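Long-range contacts in ThiJ/PfpI family protein (Francisella tularensis subsp. novicida, PDB 4P5P), which is a virulence factor of the DJ-1/PfpI family, HSP31-like branch, and may act as a glyoxalase III: residues V4-S10 and I42-M48; P31-D37 and F215-K220; I90-I96 and K117-I121; A190-Y196 and Q207-S211. All blocks are in the same frame, centred on the assembly; numbering follows the deposited sequence. Where two conformers were deposited one is given.

Contact 1: V4-S10 and I42-M48; sequences VLMVTTS and IDIVSIM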
# COMPACT_ATOMS: atom_id res chain seq x y z
N VAL A 4 3.24 -6.81 12.04
CA VAL A 4 3.07 -5.93 10.89
C VAL A 4 1.65 -6.03 10.35
O VAL A 4 1.12 -7.12 10.19
CB VAL A 4 4.06 -6.32 9.77
CG1 VAL A 4 3.86 -5.45 8.52
CG2 VAL A 4 5.51 -6.24 10.27
N LEU A 5 1.03 -4.88 10.10
CA LEU A 5 -0.31 -4.81 9.51
C LEU A 5 -0.21 -4.44 8.03
O LEU A 5 0.31 -3.38 7.69
CB LEU A 5 -1.18 -3.80 10.26
CG LEU A 5 -2.63 -3.74 9.79
CD1 LEU A 5 -3.35 -5.02 10.15
CD2 LEU A 5 -3.31 -2.54 10.39
N MET A 6 -0.73 -5.29 7.16
CA MET A 6 -0.79 -5.01 5.73
C MET A 6 -2.24 -4.72 5.38
O MET A 6 -3.15 -5.43 5.83
CB MET A 6 -0.24 -6.18 4.91
CG MET A 6 1.25 -6.43 5.13
SD MET A 6 1.95 -7.58 3.93
CE MET A 6 1.93 -6.60 2.44
N VAL A 7 -2.44 -3.67 4.59
CA VAL A 7 -3.75 -3.13 4.26
C VAL A 7 -3.98 -3.10 2.75
O VAL A 7 -3.17 -2.59 1.99
CB VAL A 7 -3.90 -1.68 4.80
CG1 VAL A 7 -5.28 -1.12 4.50
CG2 VAL A 7 -3.65 -1.63 6.29
N THR A 8 -5.13 -3.63 2.32
CA THR A 8 -5.51 -3.63 0.92
C THR A 8 -6.75 -2.81 0.67
O THR A 8 -7.56 -2.57 1.58
CB THR A 8 -5.82 -5.03 0.37
OG1 THR A 8 -7.13 -5.43 0.81
CG2 THR A 8 -4.78 -6.05 0.81
N THR A 9 -6.90 -2.39 -0.58
CA THR A 9 -8.14 -1.83 -1.07
C THR A 9 -9.29 -2.84 -1.01
O THR A 9 -9.07 -4.05 -0.98
CB THR A 9 -7.96 -1.34 -2.53
OG1 THR A 9 -9.12 -0.62 -2.96
CG2 THR A 9 -7.73 -2.51 -3.47
N SER A 10 -10.52 -2.30 -1.01
CA SER A 10 -11.76 -3.07 -1.16
C SER A 10 -12.52 -2.66 -2.43
O SER A 10 -13.61 -3.19 -2.71
CB SER A 10 -12.65 -2.89 0.07
OG SER A 10 -12.09 -3.55 1.19
N ILE A 42 2.61 -11.21 10.40
CA ILE A 42 1.90 -10.30 9.52
C ILE A 42 0.41 -10.60 9.55
O ILE A 42 -0.00 -11.74 9.31
CB ILE A 42 2.38 -10.39 8.07
CG1 ILE A 42 3.89 -10.12 8.00
CG2 ILE A 42 1.62 -9.37 7.20
CD1 ILE A 42 4.48 -10.28 6.61
N ASP A 43 -0.38 -9.57 9.82
CA ASP A 43 -1.83 -9.64 9.71
C ASP A 43 -2.27 -8.81 8.52
O ASP A 43 -1.67 -7.79 8.23
CB ASP A 43 -2.50 -9.13 10.99
CG ASP A 43 -2.21 -10.00 12.20
OD1 ASP A 43 -1.92 -11.21 12.03
OD2 ASP A 43 -2.28 -9.49 13.33
N ILE A 44 -3.31 -9.27 7.84
CA ILE A 44 -3.82 -8.62 6.64
C ILE A 44 -5.25 -8.16 6.87
O ILE A 44 -6.06 -8.91 7.41
CB ILE A 44 -3.77 -9.58 5.44
CG1 ILE A 44 -2.32 -9.99 5.15
CG2 ILE A 44 -4.40 -8.97 4.20
CD1 ILE A 44 -2.19 -11.20 4.23
N VAL A 45 -5.54 -6.93 6.45
CA VAL A 45 -6.90 -6.40 6.46
C VAL A 45 -7.19 -5.67 5.16
O VAL A 45 -6.27 -5.30 4.42
CB VAL A 45 -7.14 -5.42 7.63
CG1 VAL A 45 -6.99 -6.14 8.95
CG2 VAL A 45 -6.22 -4.21 7.54
N SER A 46 -8.47 -5.47 4.89
CA SER A 46 -8.89 -4.61 3.80
C SER A 46 -9.70 -3.46 4.35
O SER A 46 -10.05 -3.44 5.52
CB SER A 46 -9.72 -5.39 2.78
OG SER A 46 -10.97 -5.79 3.33
N ILE A 47 -9.98 -2.49 3.52
CA ILE A 47 -10.77 -1.34 3.95
C ILE A 47 -12.14 -1.77 4.47
O ILE A 47 -12.54 -1.36 5.56
CB ILE A 47 -10.93 -0.33 2.81
CG1 ILE A 47 -9.58 0.28 2.44
CG2 ILE A 47 -11.91 0.77 3.21
CD1 ILE A 47 -8.87 1.04 3.58
N MET A 48 -12.85 -2.59 3.72
CA MET A 48 -14.25 -2.87 4.04
C MET A 48 -14.42 -4.22 4.73
O MET A 48 -15.47 -4.51 5.30
CB MET A 48 -15.12 -2.83 2.78
CG MET A 48 -15.33 -1.43 2.20
SD MET A 48 -16.21 -0.28 3.27
CE MET A 48 -17.66 -1.23 3.71
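V4 to T8 and I42 to S46 run side by side as parallel strands, and the carbonyls of V4 and M6 each accept an amide, D43 N to V4 O and V45 N to M6 O, both at 2.9 Å. In return M6 and T8 donate to D43 O and V45 O, so four backbone bonds hold the register. With that register fixed, side chains on each face meet their counterparts next door. On one face CD1 of L5 rests against both methyls of V45, about 4.0 Å from CG1 and from CG2, the two side chains crossing near a right angle. The chi1 of V45 (-63°) sets CG1 opposite the carbonyl carbon and leaves CG2 between N and C, 3.9 Å from V7 CG2. On the opposite face, which V4 and I42 begin, M6 passes CG and SD over I42 CG2, CG lying 3.6 Å from it. A bend at chi3 (71°) then turns the methionine methyl away, and L28 of helix 26-35 touches M6 and I44 on this face. T8 sets OG1 3.3 Å from S46 CB, while the hydroxyl itself donates to T9 O. Past the strand ends the bonding becomes irregular: I47 N gives T8 O a weak bond, whereas M48 N points almost straight at S10 OG, 2.8 Å away. S46 OG is hydrogen-bonded to S82 OG, and D43 OD2 to Y93 OH. Two adjacent parallel strands linked by helix 26-35 make the first beta-alpha-beta unit, in chain order, of a flavodoxin-like fold.

Contact 2: P31-D37 and F215-K220; sequences PYYSIID and FAKAIK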
# COMPACT_ATOMS: atom_id res chain seq x y z
N PRO A 31 5.82 -8.77 -0.62
CA PRO A 31 6.29 -8.31 0.69
C PRO A 31 5.90 -9.25 1.84
O PRO A 31 6.66 -9.39 2.80
CB PRO A 31 5.64 -6.92 0.82
CG PRO A 31 5.34 -6.52 -0.58
CD PRO A 31 4.96 -7.78 -1.28
N TYR A 32 4.74 -9.90 1.75
CA TYR A 32 4.35 -10.87 2.76
C TYR A 32 5.41 -11.94 2.95
O TYR A 32 5.88 -12.17 4.06
CB TYR A 32 3.01 -11.52 2.39
CG TYR A 32 2.45 -12.44 3.45
CD1 TYR A 32 1.66 -11.93 4.47
CD2 TYR A 32 2.71 -13.81 3.45
CE1 TYR A 32 1.14 -12.76 5.45
CE2 TYR A 32 2.20 -14.64 4.43
CZ TYR A 32 1.41 -14.10 5.43
OH TYR A 32 0.88 -14.89 6.42
N TYR A 33 5.79 -12.61 1.87
CA TYR A 33 6.74 -13.71 2.02
C TYR A 33 8.17 -13.22 2.24
O TYR A 33 9.00 -13.96 2.76
CB TYR A 33 6.67 -14.63 0.80
CG TYR A 33 5.43 -15.50 0.79
CD1 TYR A 33 5.22 -16.44 1.79
CD2 TYR A 33 4.48 -15.38 -0.20
CE1 TYR A 33 4.09 -17.24 1.79
CE2 TYR A 33 3.36 -16.19 -0.22
CZ TYR A 33 3.16 -17.11 0.78
OH TYR A 33 2.04 -17.91 0.78
N SER A 34 8.48 -11.98 1.85
CA SER A 34 9.82 -11.44 2.07
C SER A 34 10.05 -11.07 3.53
O SER A 34 11.17 -11.19 4.05
CB SER A 34 10.05 -10.19 1.21
OG SER A 34 11.29 -9.60 1.53
N ILE A 35 8.98 -10.63 4.19
CA ILE A 35 9.07 -10.14 5.56
C ILE A 35 8.81 -11.21 6.62
O ILE A 35 9.49 -11.23 7.65
CB ILE A 35 8.09 -8.97 5.75
CG1 ILE A 35 8.54 -7.78 4.90
CG2 ILE A 35 8.01 -8.54 7.22
CD1 ILE A 35 7.49 -6.72 4.72
N ILE A 36 7.85 -12.09 6.38
CA ILE A 36 7.43 -13.05 7.41
C ILE A 36 8.56 -13.99 7.84
O ILE A 36 9.31 -14.52 7.01
CB ILE A 36 6.22 -13.88 6.93
CG1 ILE A 36 5.55 -14.59 8.10
CG2 ILE A 36 6.63 -14.87 5.83
CD1 ILE A 36 4.21 -15.21 7.76
N ASP A 37 8.67 -14.21 9.14
CA ASP A 37 9.52 -15.27 9.66
C ASP A 37 9.07 -15.59 11.08
O ASP A 37 8.03 -15.11 11.51
CB ASP A 37 11.01 -14.89 9.56
CG ASP A 37 11.42 -13.71 10.44
OD1 ASP A 37 10.80 -13.46 11.49
OD2 ASP A 37 12.42 -13.05 10.07
N PHE A 215 11.29 -2.84 -1.57
CA PHE A 215 10.33 -2.24 -0.65
C PHE A 215 10.30 -3.06 0.63
O PHE A 215 10.47 -2.52 1.73
CB PHE A 215 8.95 -2.18 -1.33
CG PHE A 215 7.81 -1.69 -0.46
CD1 PHE A 215 7.82 -0.42 0.09
CD2 PHE A 215 6.68 -2.48 -0.29
CE1 PHE A 215 6.74 0.03 0.83
CE2 PHE A 215 5.61 -2.04 0.46
CZ PHE A 215 5.64 -0.79 1.01
N ALA A 216 10.11 -4.37 0.47
CA ALA A 216 10.06 -5.27 1.61
C ALA A 216 11.37 -5.28 2.38
O ALA A 216 11.38 -5.32 3.62
CB ALA A 216 9.72 -6.68 1.15
N LYS A 217 12.48 -5.28 1.65
CA LYS A 217 13.80 -5.24 2.28
C LYS A 217 13.95 -4.01 3.18
O LYS A 217 14.42 -4.12 4.32
CB LYS A 217 14.91 -5.22 1.22
CG LYS A 217 15.07 -6.51 0.44
CD LYS A 217 16.10 -6.35 -0.68
CE LYS A 217 16.29 -7.64 -1.47
NZ LYS A 217 17.14 -7.42 -2.67
N ALA A 218 13.54 -2.86 2.67
CA ALA A 218 13.62 -1.61 3.42
C ALA A 218 12.75 -1.64 4.68
O ALA A 218 13.15 -1.19 5.75
CB ALA A 218 13.22 -0.46 2.54
N ILE A 219 11.54 -2.18 4.54
CA ILE A 219 10.65 -2.29 5.67
C ILE A 219 11.26 -3.16 6.76
O ILE A 219 11.29 -2.78 7.93
CB ILE A 219 9.30 -2.89 5.24
CG1 ILE A 219 8.55 -1.90 4.34
CG2 ILE A 219 8.44 -3.25 6.45
CD1 ILE A 219 7.38 -2.52 3.62
N LYS A 220 11.75 -4.33 6.36
CA LYS A 220 12.22 -5.32 7.32
C LYS A 220 13.39 -4.76 8.11
O LYS A 220 13.48 -4.95 9.33
CB LYS A 220 12.62 -6.62 6.62
CG LYS A 220 12.87 -7.77 7.58
CD LYS A 220 12.87 -9.11 6.89
CE LYS A 220 13.07 -10.23 7.90
NZ LYS A 220 12.56 -11.55 7.42
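P31 and A216 mark where the short helical segments 31-35 and 215-220 meet, their axes 9.1 Å apart at closest approach and their directions 43° apart. Both belong to helices packed on one face of the central sheet in this flavodoxin-like alpha/beta fold, one from the start of the chain and one from its end. The small A216 side chain sits where the helices come together, its CB 3.5 Å from S34 CB and 4.1 Å from both P31 CB and I35 CG1. I35 then reaches further along the second helix, its CD1 touching I219 CG2 at 4.0 Å with the two side chains roughly perpendicular. F215 is enclosed from two directions, since P31 CG comes to the ring edge near its plane while I219 CD1, from the next turn, sits over the centre of one face. Beneath this layer I35 and K220 both touch I40 of strand 40-46, and F215 touches I204 and A206 of strand 203-206. At the end of helix 26-35 the contact becomes polar. K220 leaves its backbone with CG opposite N (chi1 -169°) and stays extended, which delivers the ammonium group to the last turn, where it bonds I35 O at 3.1 Å. The same nitrogen forms a salt bridge with D37, whose other oxygen, OD1, takes the amide of N39. K220 NZ meets D37 OD2 at 3.0 Å from above the carboxylate plane.

Contact 3: I90-I96 and K117-I121; sequences IKEYDAI and KVLDI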
# COMPACT_ATOMS: atom_id res chain seq x y z
N ILE A 90 -4.67 -0.83 16.39
CA ILE A 90 -3.38 -0.45 15.84
C ILE A 90 -2.24 -0.52 16.87
O ILE A 90 -1.08 -0.70 16.49
CB ILE A 90 -3.46 0.96 15.24
CG1 ILE A 90 -2.27 1.25 14.34
CG2 ILE A 90 -3.63 2.01 16.34
CD1 ILE A 90 -2.11 0.31 13.15
N LYS A 91 -2.57 -0.43 18.16
CA LYS A 91 -1.57 -0.46 19.22
C LYS A 91 -0.75 -1.75 19.21
O LYS A 91 0.39 -1.77 19.68
CB LYS A 91 -2.26 -0.32 20.59
CG LYS A 91 -3.10 0.94 20.74
CD LYS A 91 -2.25 2.19 20.69
CE LYS A 91 -3.06 3.44 21.04
NZ LYS A 91 -2.20 4.66 20.99
N GLU A 92 -1.33 -2.80 18.64
CA GLU A 92 -0.71 -4.11 18.59
C GLU A 92 0.42 -4.21 17.56
O GLU A 92 1.20 -5.17 17.57
CB GLU A 92 -1.77 -5.18 18.27
CG GLU A 92 -2.84 -5.36 19.34
CD GLU A 92 -2.50 -6.45 20.35
OE1 GLU A 92 -2.77 -6.24 21.55
OE2 GLU A 92 -1.96 -7.51 19.93
N TYR A 93 0.51 -3.22 16.67
CA TYR A 93 1.39 -3.31 15.50
C TYR A 93 2.57 -2.35 15.55
O TYR A 93 2.50 -1.28 16.15
CB TYR A 93 0.56 -3.07 14.22
CG TYR A 93 -0.50 -4.13 14.06
CD1 TYR A 93 -0.19 -5.36 13.51
CD2 TYR A 93 -1.79 -3.92 14.53
CE1 TYR A 93 -1.15 -6.34 13.40
CE2 TYR A 93 -2.75 -4.89 14.42
CZ TYR A 93 -2.43 -6.10 13.86
OH TYR A 93 -3.38 -7.08 13.76
N ASP A 94 3.66 -2.79 14.93
CA ASP A 94 4.92 -2.05 14.85
C ASP A 94 5.08 -1.35 13.51
O ASP A 94 5.95 -0.50 13.32
CB ASP A 94 6.08 -3.01 15.07
CG ASP A 94 5.95 -3.77 16.36
OD1 ASP A 94 5.79 -3.11 17.40
OD2 ASP A 94 5.96 -5.02 16.33
N ALA A 95 4.23 -1.74 12.56
CA ALA A 95 4.30 -1.19 11.22
C ALA A 95 2.95 -1.34 10.54
O ALA A 95 2.21 -2.27 10.84
CB ALA A 95 5.37 -1.91 10.41
N ILE A 96 2.67 -0.42 9.62
CA ILE A 96 1.48 -0.50 8.79
C ILE A 96 1.94 -0.31 7.34
O ILE A 96 2.69 0.64 7.03
CB ILE A 96 0.40 0.55 9.22
CG1 ILE A 96 -0.92 0.31 8.47
CG2 ILE A 96 0.89 1.98 9.07
CD1 ILE A 96 -2.11 1.07 9.06
N LYS A 117 -4.85 5.64 12.13
CA LYS A 117 -3.93 4.56 12.44
C LYS A 117 -2.52 4.86 11.97
O LYS A 117 -1.55 4.48 12.64
CB LYS A 117 -4.45 3.24 11.85
CG LYS A 117 -5.70 2.77 12.59
CD LYS A 117 -6.37 1.54 11.99
CE LYS A 117 -7.42 0.94 12.93
NZ LYS A 117 -8.45 1.91 13.41
N VAL A 118 -2.39 5.55 10.84
CA VAL A 118 -1.06 5.98 10.40
C VAL A 118 -0.49 6.96 11.43
O VAL A 118 0.68 6.85 11.79
CB VAL A 118 -1.09 6.62 8.99
CG1 VAL A 118 0.26 7.27 8.65
CG2 VAL A 118 -1.42 5.57 7.94
N LEU A 119 -1.31 7.89 11.93
CA LEU A 119 -0.86 8.80 13.00
C LEU A 119 -0.37 8.05 14.22
O LEU A 119 0.63 8.44 14.83
CB LEU A 119 -1.99 9.74 13.44
CG LEU A 119 -2.28 10.90 12.52
CD1 LEU A 119 -3.54 11.59 13.01
CD2 LEU A 119 -1.10 11.89 12.47
N ASP A 120 -1.07 6.99 14.60
CA ASP A 120 -0.67 6.25 15.78
C ASP A 120 0.71 5.61 15.58
O ASP A 120 1.58 5.70 16.44
CB ASP A 120 -1.72 5.18 16.11
CG ASP A 120 -1.47 4.51 17.44
OD1 ASP A 120 -0.57 3.65 17.50
OD2 ASP A 120 -2.17 4.85 18.43
N ILE A 121 0.91 4.96 14.44
CA ILE A 121 2.20 4.36 14.13
C ILE A 121 3.31 5.42 14.04
O ILE A 121 4.42 5.25 14.59
CB ILE A 121 2.13 3.56 12.82
CG1 ILE A 121 1.12 2.41 12.94
CG2 ILE A 121 3.50 3.02 12.45
CD1 ILE A 121 1.47 1.35 13.97
O HOH W 1 0.77 3.42 20.08
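K91 NZ meets D120 OD2 at 2.6 Å, a short salt bridge that uses the syn lone pair of the carboxylate oxygen. A bend at chi2 (-65°) folds the lysine back, for its CB starts out away from the helix. A water donates to D120 OD1 at 2.9 Å and accepts a weak bond from K91 NZ, so both carboxylate oxygens are engaged. Just inside this pair, I90 CG2 lies 3.5 Å from D120 CG as the two side chains slide past each other in opposite directions. Helix 112-123 connects the parallel neighbours 95-98 and 127-130, a beta-alpha-beta unit whose first strand is entered through the 3-10 turn 90-92. I121 fills the angle between turn, strand and helix. Its CD1 touches I90 CG1 at 3.8 Å and approaches Y93 O, a carbonyl that also receives K124 NZ, while its CG1 lies 3.9 Å from I96 CG2. A95 N is buried here without a polar partner in the model. I96 and I121 both lean on I128 of strand 127-130. One turn earlier in the helix, K117 lays its CB 3.9 Å from I90 CG1, and its ammonium group continues to N113.

Contact 4: A190-Y196 and Q207-S211; sequences ASEWQSY and QNPQS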
# COMPACT_ATOMS: atom_id res chain seq x y z
N ALA A 190 11.97 6.93 -10.49
CA ALA A 190 12.95 6.39 -11.41
C ALA A 190 12.29 6.20 -12.76
O ALA A 190 11.11 6.47 -12.94
CB ALA A 190 13.50 5.08 -10.89
N SER A 191 13.06 5.74 -13.73
CA SER A 191 12.52 5.42 -15.04
C SER A 191 11.41 4.38 -14.93
O SER A 191 11.37 3.62 -13.96
CB SER A 191 13.63 4.90 -15.95
OG SER A 191 13.19 4.83 -17.28
N GLU A 192 10.50 4.34 -15.90
CA GLU A 192 9.33 3.46 -15.81
C GLU A 192 9.66 1.98 -15.56
O GLU A 192 10.58 1.40 -16.16
CB GLU A 192 8.45 3.55 -17.07
CG GLU A 192 9.10 3.05 -18.37
CD GLU A 192 9.61 4.16 -19.26
OE1 GLU A 192 9.75 5.30 -18.77
OE2 GLU A 192 9.89 3.89 -20.45
N TRP A 193 8.90 1.39 -14.64
CA TRP A 193 8.98 -0.03 -14.29
C TRP A 193 10.32 -0.43 -13.67
O TRP A 193 10.61 -1.62 -13.54
CB TRP A 193 8.70 -0.89 -15.51
CG TRP A 193 7.59 -0.37 -16.34
CD1 TRP A 193 7.65 -0.06 -17.67
CD2 TRP A 193 6.26 -0.07 -15.91
NE1 TRP A 193 6.43 0.40 -18.09
CE2 TRP A 193 5.56 0.41 -17.03
CE3 TRP A 193 5.59 -0.17 -14.69
CZ2 TRP A 193 4.21 0.78 -16.97
CZ3 TRP A 193 4.26 0.21 -14.63
CH2 TRP A 193 3.59 0.68 -15.76
N GLN A 194 11.11 0.56 -13.27
CA GLN A 194 12.33 0.32 -12.51
C GLN A 194 12.04 0.34 -11.01
O GLN A 194 11.19 1.09 -10.55
CB GLN A 194 13.38 1.37 -12.85
CG GLN A 194 13.74 1.40 -14.31
CD GLN A 194 14.44 0.14 -14.74
OE1 GLN A 194 15.63 -0.04 -14.45
NE2 GLN A 194 13.73 -0.73 -15.44
N SER A 195 12.76 -0.49 -10.26
CA SER A 195 12.62 -0.53 -8.81
C SER A 195 13.11 0.78 -8.20
O SER A 195 14.22 1.25 -8.50
CB SER A 195 13.39 -1.71 -8.23
OG SER A 195 13.23 -1.78 -6.82
N TYR A 196 12.27 1.36 -7.35
CA TYR A 196 12.58 2.65 -6.74
C TYR A 196 11.88 2.77 -5.39
O TYR A 196 10.65 2.69 -5.32
CB TYR A 196 12.15 3.79 -7.65
CG TYR A 196 12.69 5.15 -7.24
CD1 TYR A 196 14.05 5.39 -7.22
CD2 TYR A 196 11.84 6.19 -6.91
CE1 TYR A 196 14.55 6.64 -6.87
CE2 TYR A 196 12.33 7.44 -6.56
CZ TYR A 196 13.69 7.66 -6.54
OH TYR A 196 14.19 8.90 -6.18
N GLN A 207 7.65 2.70 -5.88
CA GLN A 207 7.04 3.28 -7.07
C GLN A 207 6.04 2.39 -7.80
O GLN A 207 5.02 2.88 -8.28
CB GLN A 207 8.16 3.69 -8.03
CG GLN A 207 7.69 4.42 -9.26
CD GLN A 207 8.85 4.93 -10.08
OE1 GLN A 207 9.90 5.25 -9.54
NE2 GLN A 207 8.68 4.99 -11.40
N ASN A 208 6.32 1.09 -7.89
CA ASN A 208 5.65 0.23 -8.86
C ASN A 208 5.77 -1.24 -8.42
O ASN A 208 6.44 -1.54 -7.44
CB ASN A 208 6.25 0.47 -10.25
CG ASN A 208 7.75 0.38 -10.25
OD1 ASN A 208 8.33 -0.43 -9.53
ND2 ASN A 208 8.41 1.24 -11.04
N PRO A 209 5.08 -2.16 -9.12
CA PRO A 209 5.17 -3.56 -8.71
C PRO A 209 6.60 -4.08 -8.75
O PRO A 209 6.96 -4.98 -7.99
CB PRO A 209 4.29 -4.28 -9.74
CG PRO A 209 3.35 -3.25 -10.23
CD PRO A 209 4.13 -1.98 -10.23
N GLN A 210 7.41 -3.50 -9.64
CA GLN A 210 8.79 -3.92 -9.80
C GLN A 210 9.66 -3.51 -8.62
O GLN A 210 10.82 -3.90 -8.53
CB GLN A 210 9.38 -3.36 -11.09
CG GLN A 210 8.68 -3.85 -12.35
CD GLN A 210 7.36 -3.17 -12.64
OE1 GLN A 210 7.03 -2.13 -12.05
NE2 GLN A 210 6.57 -3.76 -13.54
N SER A 211 9.10 -2.71 -7.71
CA SER A 211 9.80 -2.24 -6.53
C SER A 211 9.52 -3.07 -5.28
O SER A 211 10.07 -2.77 -4.22
CB SER A 211 9.41 -0.79 -6.21
OG SER A 211 9.59 0.07 -7.31
O HOH W 2 12.61 -4.47 -6.02
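The antiparallel hairpin of strands 197-200 and 203-206 is prolonged at its open end by Y196 and Q207, where Q207 N donates to Y196 O at 3.1 Å. Q207 then sends its own amide across to A190, with an extended chain beyond CG. OE1 accepts A190 N at 2.8 Å, the donor tilted 16° from the carbonyl plane, and NE2 returns a bond to A190 O at 3.2 Å. Both polar ends of the amide are thus held, which fixes its rotation, while OE1 also presses on Y196 CB, the tyrosine ring standing 79° from the amide plane. Residues S191 to Q194 form a type II beta turn, with W193 at its third position adopting positive phi (64°). The turn is closed by Q194 N to S191 O; from the other loop N208 ND2 donates to Q194 O, 2.8 Å away and above that carbonyl's plane. E162 of helix 160-165 backs the arrangement, accepting from Q207 NE2 through one oxygen and from N208 ND2 and W193 N through the other. In the 3-10 turn 209-211 that leads into helix 212-222, S211 OG takes Y196 N at 3.0 Å and donates to N208 OD1 at 2.6 Å. The aliphatic part of Q210 lies against W193 O. Nearby, a water sits 2.9 Å from S195 OG and donates to Q210 O.

In the fold
From the N terminus, strand 2-8 leads through helix 26-35 to strand 40-46, and contact 1 closes this first loop of the sheet. Contact 2 leaves from within it, at 31-37, and closes only at 215-220, so the two cross along the chain; they also touch, I42 and I44 packing against the helix. Contact 3 closes a short loop nested inside that of contact 2 and reaches the same sheet as contact 1, strands 2-8 and 95-98 being neighbours. Contact 4, likewise nested in contact 2, joins the loops flanking the final hairpin, and its second segment runs directly into helix 212-222. Contacts 3 and 4 lie on opposite sides of the chain's centre, about 26 Å apart between centres.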